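Local coordinates for protein putative glycoside hydrolase (Parabacteroides distasonis ATCC 8503, PDB 3GYC) that is probably a glycoside hydrolase of the cellulase-like family, cleaving glycosidic bonds in carbohydrates with a TIM-barrel domain, at residues V123-D128 and W167-A172. Numbering follows the deposited sequence.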
loop_
_atom_site.group_PDB
_atom_site.type_symbol
_atom_site.label_atom_id
_atom_site.label_comp_id
_atom_site.label_asym_id
_atom_site.label_seq_id
_atom_site.Cartn_x
_atom_site.Cartn_y
_atom_site.Cartn_z
ATOM N N VAL A 123 4.914 5.112 20.873
ATOM C CA VAL A 123 5.523 3.817 21.204
ATOM C C VAL A 123 6.390 3.194 20.081
ATOM O O VAL A 123 7.332 2.431 20.364
ATOM C CB VAL A 123 4.504 2.793 21.797
ATOM C CG1 VAL A 123 3.858 3.363 23.061
ATOM C CG2 VAL A 123 3.492 2.332 20.782
ATOM N N CYS A 124 6.163 3.597 18.840
ATOM C CA CYS A 124 6.947 3.032 17.746
ATOM C C CYS A 124 8.420 3.398 17.779
ATOM O O CYS A 124 9.214 2.692 17.193
ATOM C CB CYS A 124 6.386 3.420 16.379
ATOM S SG CYS A 124 6.495 5.185 16.081
ATOM N N LEU A 125 8.782 4.488 18.459
ATOM C CA LEU A 125 10.176 4.928 18.524
ATOM C C LEU A 125 11.073 3.911 19.267
ATOM O O LEU A 125 12.287 3.932 19.121
ATOM C CB LEU A 125 10.281 6.326 19.163
ATOM C CG LEU A 125 9.519 7.446 18.436
ATOM C CD1 LEU A 125 9.571 8.741 19.217
ATOM C CD2 LEU A 125 10.014 7.638 16.990
ATOM N N LYS A 126 10.464 3.005 20.030
ATOM C CA LYS A 126 11.197 1.972 20.764
ATOM C C LYS A 126 11.751 0.871 19.851
ATOM O O LYS A 126 12.676 0.162 20.215
ATOM C CB LYS A 126 10.273 1.286 21.751
ATOM C CG LYS A 126 9.619 2.190 22.726
ATOM C CD LYS A 126 8.922 1.362 23.747
ATOM C CE LYS A 126 8.011 2.187 24.590
ATOM N NZ LYS A 126 7.511 1.322 25.671
ATOM N N LEU A 127 11.178 0.737 18.667
ATOM C CA LEU A 127 11.565 -0.307 17.723
ATOM C C LEU A 127 12.821 0.125 16.965
ATOM O O LEU A 127 12.817 0.231 15.734
ATOM C CB LEU A 127 10.411 -0.548 16.759
ATOM C CG LEU A 127 9.077 -0.918 17.408
ATOM C CD1 LEU A 127 8.002 -1.027 16.349
ATOM C CD2 LEU A 127 9.248 -2.226 18.205
ATOM N N ASP A 128 13.910 0.325 17.700
ATOM C CA ASP A 128 15.117 0.899 17.118
ATOM C C ASP A 128 16.169 -0.083 16.614
ATOM O O ASP A 128 17.270 0.323 16.287
ATOM C CB ASP A 128 15.721 1.933 18.080
ATOM C CG ASP A 128 16.015 1.365 19.470
ATOM O OD1 ASP A 128 15.997 0.127 19.663
ATOM O OD2 ASP A 128 16.265 2.184 20.383
ATOM N N TRP A 167 7.182 7.352 8.327
ATOM C CA TRP A 167 6.671 6.040 8.741
ATOM C C TRP A 167 7.671 5.269 9.605
ATOM O O TRP A 167 7.262 4.511 10.489
ATOM C CB TRP A 167 6.270 5.209 7.505
ATOM C CG TRP A 167 5.678 6.072 6.437
ATOM C CD1 TRP A 167 6.192 6.292 5.216
ATOM C CD2 TRP A 167 4.512 6.907 6.544
ATOM N NE1 TRP A 167 5.414 7.178 4.521
ATOM C CE2 TRP A 167 4.381 7.587 5.321
ATOM C CE3 TRP A 167 3.554 7.131 7.550
ATOM C CZ2 TRP A 167 3.340 8.478 5.072
ATOM C CZ3 TRP A 167 2.523 8.031 7.299
ATOM C CH2 TRP A 167 2.423 8.679 6.066
ATOM N N ALA A 168 8.968 5.478 9.365
ATOM C CA ALA A 168 10.029 4.763 10.096
ATOM C C ALA A 168 10.978 5.749 10.803
ATOM O O ALA A 168 12.175 5.832 10.469
ATOM C CB ALA A 168 10.797 3.854 9.147
ATOM N N PRO A 169 10.448 6.514 11.777
ATOM C CA PRO A 169 11.309 7.435 12.542
ATOM C C PRO A 169 12.291 6.700 13.462
ATOM O O PRO A 169 13.332 7.264 13.865
ATOM C CB PRO A 169 10.293 8.237 13.363
ATOM C CG PRO A 169 9.110 7.401 13.453
ATOM C CD PRO A 169 9.040 6.626 12.189
ATOM N N PHE A 170 11.931 5.478 13.838
ATOM C CA PHE A 170 12.787 4.611 14.642
ATOM C C PHE A 170 14.039 4.192 13.868
ATOM O O PHE A 170 15.000 3.749 14.447
ATOM C CB PHE A 170 12.022 3.359 15.110
ATOM C CG PHE A 170 11.203 2.677 14.022
ATOM C CD1 PHE A 170 11.775 1.743 13.181
ATOM C CD2 PHE A 170 9.864 2.982 13.870
ATOM C CE1 PHE A 170 11.041 1.127 12.206
ATOM C CE2 PHE A 170 9.119 2.368 12.909
ATOM C CZ PHE A 170 9.708 1.428 12.068
ATOM N N PHE A 171 14.001 4.280 12.547
ATOM C CA PHE A 171 15.151 3.944 11.728
ATOM C C PHE A 171 15.866 5.233 11.363
ATOM O O PHE A 171 17.075 5.334 11.505
ATOM C CB PHE A 171 14.708 3.201 10.466
ATOM C CG PHE A 171 15.812 2.939 9.511
ATOM C CD1 PHE A 171 16.641 1.847 9.692
ATOM C CD2 PHE A 171 16.039 3.782 8.436
ATOM C CE1 PHE A 171 17.685 1.600 8.830
ATOM C CE2 PHE A 171 17.078 3.544 7.559
ATOM C CZ PHE A 171 17.908 2.452 7.758
ATOM N N ALA A 172 15.097 6.212 10.894
ATOM C CA ALA A 172 15.630 7.503 10.456
ATOM C C ALA A 172 16.401 8.225 11.561
ATOM O O ALA A 172 17.383 8.936 11.284
ATOM C CB ALA A 172 14.490 8.372 9.919
#
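Two of the beta-to-alpha loops of a TIM barrel pack together here: the 3-10 turn 123-126, between strand 109-113 and helix 130-146, and the short helix 169-172, which follows strand 153-157. The CA atoms of L125 and F170 are 4.7 Å apart. F170 carries the contact. Its CG lies between the backbone N and the carbonyl carbon (chi1 46°), a crowded position. CB of L127 lies over one ring face, offset toward the rim; CA of A168, from F170's own segment, lies over the opposite face, also offset toward the rim. Two backbone carbonyls meet the ring as well, C124 O from the 3-10 turn at 3.4 Å from CD2 and L127 O from just beyond it at 3.1 Å from CD1. Both oxygens lie out of the ring plane on the side of L127 CB. A broad, flat phenylalanine suits the place, filling in between the turn and its own helix start. The C124 oxygen also accepts the backbone N-H of L127, which centres an inverse gamma turn. In this (beta/alpha)8 fold such loops top the C-terminal ends of the strands, and Y116, from the same loop as the turn, meets the F170 ring edge-to-face. An alanine here would remove the ring and keep only CB near the two carbonyls, and would probably cost the packing against L127 CB and Y116 and loosen the join between the loops. Small C124 brings CB to CD2 of F170 and SG to CG of P169. Away from the ring, branched L125 reaches the proline with a terminal methyl, CD2 resting 3.7 Å from CG of P169. Proline suits a helix's first turn, where its missing N-H costs no helical bond.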